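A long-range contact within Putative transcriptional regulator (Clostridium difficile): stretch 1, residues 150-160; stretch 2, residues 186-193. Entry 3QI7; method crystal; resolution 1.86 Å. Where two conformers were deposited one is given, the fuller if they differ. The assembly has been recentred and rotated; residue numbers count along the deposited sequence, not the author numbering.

Stretch 1 150-160: RSKEMGAKAFI
Stretch 2 (186-193) NIGLPFVQ

Two segments whose touching residues are at least 30 apart in sequence meet here as neighbouring parallel β-strands, with a leucine packed just ahead of the paired strands and a lysine tying the preceding helix end to the partner loop. The example illustrates how a parallel pairing is accompanied by contacts from the turns that lead into it.

Stretch 1 opens in the last turns of a helix, which closes in a Schellman motif. Gly155, at phi/psi 95/14, donates from N to Lys152 O at 2.9 Å, and Ala156 N reaches Ser151 O at 3.1 Å; a side chain at these Gly155 angles would be jammed against the preceding carbonyl. Extended angles first appear at Ala156 (-62/132), lapse at Lys157 (-102/-7) and resume from Ala158 (-155/159) through Phe159 (-121/117) and Ile160 (-100/122). Stretch 2 likewise leaves a helix at Ile187 (-107/12), turns through Gly188 with positive phi (66/34), and extends from Leu189 (-105/112) through Pro190 (-51/133) into the strand Phe191 to Gln193.

The register pairs Phe159 with Phe191 and Ile160 with Val192, their CA atoms 4.9 and 4.8 Å apart. As parallel geometry requires, Phe159 bonds to the residues flanking its partner: Phe159 N donates to Pro190 O at 2.8 Å, and Val192 N donates to Phe159 O at 2.8 Å. CA-H...O contacts supplement this ladder, including Ala158 CA to Pro190 O at 3.3 Å and Ile160 CA to Val192 O at 3.5 Å.

Side chains alternate between the sheet faces. Phe159 and Phe191, both t at chi1, share one face; their planes lie 29° apart but are slid so that the rings barely overlap, with centroids separated by 6.0 Å and Phe159 CD1 3.8 Å from Phe191 CE1. On the opposite face Ile160 (m, m) brings CD1 to 3.6 Å from CG2 of Val192 (t).

Before the strands, Leu189 (t, p) fills the space beside the incoming loop. Its CD1 lies 3.3 Å from Ala156 O and 4.1 Å from Ala156 CB, while Leu189 CD2 approaches Phe159 CB at 4.2 Å and Ser151 CB at 4.2 Å. This buried leucine has the largest area covered by the other stretch.

At the helix end, Lys152 (t, p, t, t) points its CA-to-CB bond toward stretch 2. Lys152 NZ donates to Ile187 O at 2.6 Å and lies 3.1 Å from Gly188 O. The aliphatic part also packs, with Lys152 CB 3.7 Å from CD1 of Ile187 (p, t).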

# COMPACT_ATOMS: atom_id res chain seq x y z
N ARG A 150 -16.58 0.15 6.53
CA ARG A 150 -16.01 -0.82 7.48
C ARG A 150 -16.12 -0.32 8.91
O ARG A 150 -16.34 -1.13 9.83
CB ARG A 150 -14.56 -1.20 7.09
CG ARG A 150 -14.50 -2.14 5.88
CD ARG A 150 -13.07 -2.52 5.38
NE ARG A 150 -13.19 -3.26 4.12
CZ ARG A 150 -12.18 -3.71 3.37
NH1 ARG A 150 -10.91 -3.57 3.75
NH2 ARG A 150 -12.46 -4.31 2.24
N SER A 151 -15.97 1.00 9.10
CA SER A 151 -16.29 1.65 10.37
C SER A 151 -17.74 1.39 10.85
O SER A 151 -17.98 0.99 12.02
CB SER A 151 -16.03 3.18 10.26
OG SER A 151 -14.65 3.45 10.05
N LYS A 152 -18.70 1.62 9.94
CA LYS A 152 -20.13 1.37 10.20
C LYS A 152 -20.34 -0.09 10.62
O LYS A 152 -21.01 -0.36 11.62
CB LYS A 152 -21.00 1.70 8.95
CG LYS A 152 -22.54 1.64 9.17
CD LYS A 152 -23.09 2.90 9.78
CE LYS A 152 -24.55 2.79 10.14
NZ LYS A 152 -25.12 4.15 10.28
N GLU A 153 -19.72 -1.01 9.90
CA GLU A 153 -19.91 -2.47 10.11
C GLU A 153 -19.38 -2.90 11.47
O GLU A 153 -19.90 -3.84 12.08
CB GLU A 153 -19.27 -3.27 9.02
CG GLU A 153 -19.94 -2.98 7.67
CD GLU A 153 -19.15 -3.44 6.45
OE1 GLU A 153 -18.24 -4.26 6.59
OE2 GLU A 153 -19.43 -2.97 5.32
N MSE A 154 -18.39 -2.19 11.95
CA MSE A 154 -17.81 -2.46 13.28
C MSE A 154 -18.60 -1.82 14.41
O MSE A 154 -18.20 -1.92 15.57
CB MSE A 154 -16.35 -1.99 13.28
CG MSE A 154 -15.50 -2.82 12.35
SE MSE A 154 -13.68 -2.27 12.18
CE MSE A 154 -12.99 -3.05 13.84
N GLY A 155 -19.72 -1.14 14.10
CA GLY A 155 -20.56 -0.57 15.14
C GLY A 155 -20.32 0.89 15.49
O GLY A 155 -20.82 1.38 16.50
N ALA A 156 -19.58 1.60 14.64
CA ALA A 156 -19.30 3.04 14.90
C ALA A 156 -20.57 3.92 14.93
O ALA A 156 -21.41 3.87 14.02
CB ALA A 156 -18.33 3.59 13.89
N LYS A 157 -20.68 4.74 15.97
CA LYS A 157 -21.79 5.69 16.08
C LYS A 157 -21.36 7.11 15.70
O LYS A 157 -22.21 8.00 15.61
CB LYS A 157 -22.40 5.63 17.48
CG LYS A 157 -23.10 4.31 17.78
CD LYS A 157 -24.06 3.92 16.67
CE LYS A 157 -25.14 2.96 17.17
NZ LYS A 157 -25.75 2.16 16.06
N ALA A 158 -20.05 7.30 15.49
CA ALA A 158 -19.51 8.54 14.89
C ALA A 158 -18.16 8.15 14.25
O ALA A 158 -17.58 7.12 14.61
CB ALA A 158 -19.32 9.67 15.96
N PHE A 159 -17.70 8.96 13.30
CA PHE A 159 -16.38 8.83 12.70
C PHE A 159 -15.63 10.14 12.93
O PHE A 159 -16.08 11.19 12.45
CB PHE A 159 -16.52 8.58 11.20
CG PHE A 159 -15.23 8.25 10.48
CD1 PHE A 159 -14.24 9.23 10.26
CD2 PHE A 159 -15.04 6.98 9.93
CE1 PHE A 159 -13.11 8.91 9.56
CE2 PHE A 159 -13.87 6.66 9.25
CZ PHE A 159 -12.93 7.63 9.05
N ILE A 160 -14.53 10.08 13.68
CA ILE A 160 -13.70 11.28 13.95
C ILE A 160 -12.49 11.25 12.99
O ILE A 160 -11.76 10.27 12.96
CB ILE A 160 -13.23 11.36 15.44
CG1 ILE A 160 -14.33 10.90 16.41
CG2 ILE A 160 -12.80 12.81 15.81
CD1 ILE A 160 -15.70 11.66 16.36
N ASN A 186 -24.35 9.16 3.43
CA ASN A 186 -25.23 8.19 2.81
C ASN A 186 -25.64 7.04 3.73
O ASN A 186 -26.74 6.50 3.58
CB ASN A 186 -24.58 7.58 1.55
CG ASN A 186 -24.46 8.56 0.40
OD1 ASN A 186 -25.23 9.50 0.30
ND2 ASN A 186 -23.50 8.33 -0.49
N ILE A 187 -24.77 6.67 4.68
CA ILE A 187 -24.99 5.51 5.55
C ILE A 187 -25.36 5.89 6.99
O ILE A 187 -25.33 5.07 7.89
CB ILE A 187 -23.78 4.54 5.49
CG1 ILE A 187 -22.52 5.12 6.15
CG2 ILE A 187 -23.49 4.20 4.03
CD1 ILE A 187 -21.31 4.19 6.23
N GLY A 188 -25.66 7.16 7.21
CA GLY A 188 -26.15 7.59 8.51
C GLY A 188 -25.14 7.48 9.61
O GLY A 188 -25.50 7.20 10.74
N LEU A 189 -23.86 7.71 9.29
CA LEU A 189 -22.80 7.73 10.30
C LEU A 189 -22.36 9.17 10.56
O LEU A 189 -21.74 9.80 9.70
CB LEU A 189 -21.58 6.92 9.82
CG LEU A 189 -20.33 6.80 10.72
CD1 LEU A 189 -20.72 6.49 12.18
CD2 LEU A 189 -19.40 5.73 10.15
N PRO A 190 -22.64 9.68 11.77
CA PRO A 190 -22.16 11.02 12.10
C PRO A 190 -20.66 11.19 11.83
O PRO A 190 -19.87 10.33 12.17
CB PRO A 190 -22.50 11.16 13.59
CG PRO A 190 -23.70 10.26 13.77
CD PRO A 190 -23.43 9.09 12.86
N PHE A 191 -20.30 12.28 11.17
CA PHE A 191 -18.92 12.53 10.81
C PHE A 191 -18.45 13.81 11.49
O PHE A 191 -19.14 14.82 11.47
CB PHE A 191 -18.80 12.63 9.29
CG PHE A 191 -17.44 13.00 8.83
CD1 PHE A 191 -16.46 12.03 8.70
CD2 PHE A 191 -17.13 14.31 8.48
CE1 PHE A 191 -15.18 12.38 8.27
CE2 PHE A 191 -15.88 14.66 8.04
CZ PHE A 191 -14.89 13.69 7.93
N VAL A 192 -17.26 13.76 12.11
CA VAL A 192 -16.69 14.89 12.82
C VAL A 192 -15.31 15.18 12.27
O VAL A 192 -14.42 14.35 12.38
CB VAL A 192 -16.57 14.58 14.33
CG1 VAL A 192 -16.02 15.81 15.10
CG2 VAL A 192 -17.95 14.10 14.88
N GLN A 193 -15.12 16.35 11.65
CA GLN A 193 -13.77 16.71 11.16
C GLN A 193 -13.08 17.64 12.15
O GLN A 193 -13.63 18.67 12.52
CB GLN A 193 -13.81 17.35 9.77
CG GLN A 193 -12.50 17.96 9.35
CD GLN A 193 -12.58 18.59 8.00
OE1 GLN A 193 -13.56 18.40 7.30
NE2 GLN A 193 -11.57 19.38 7.65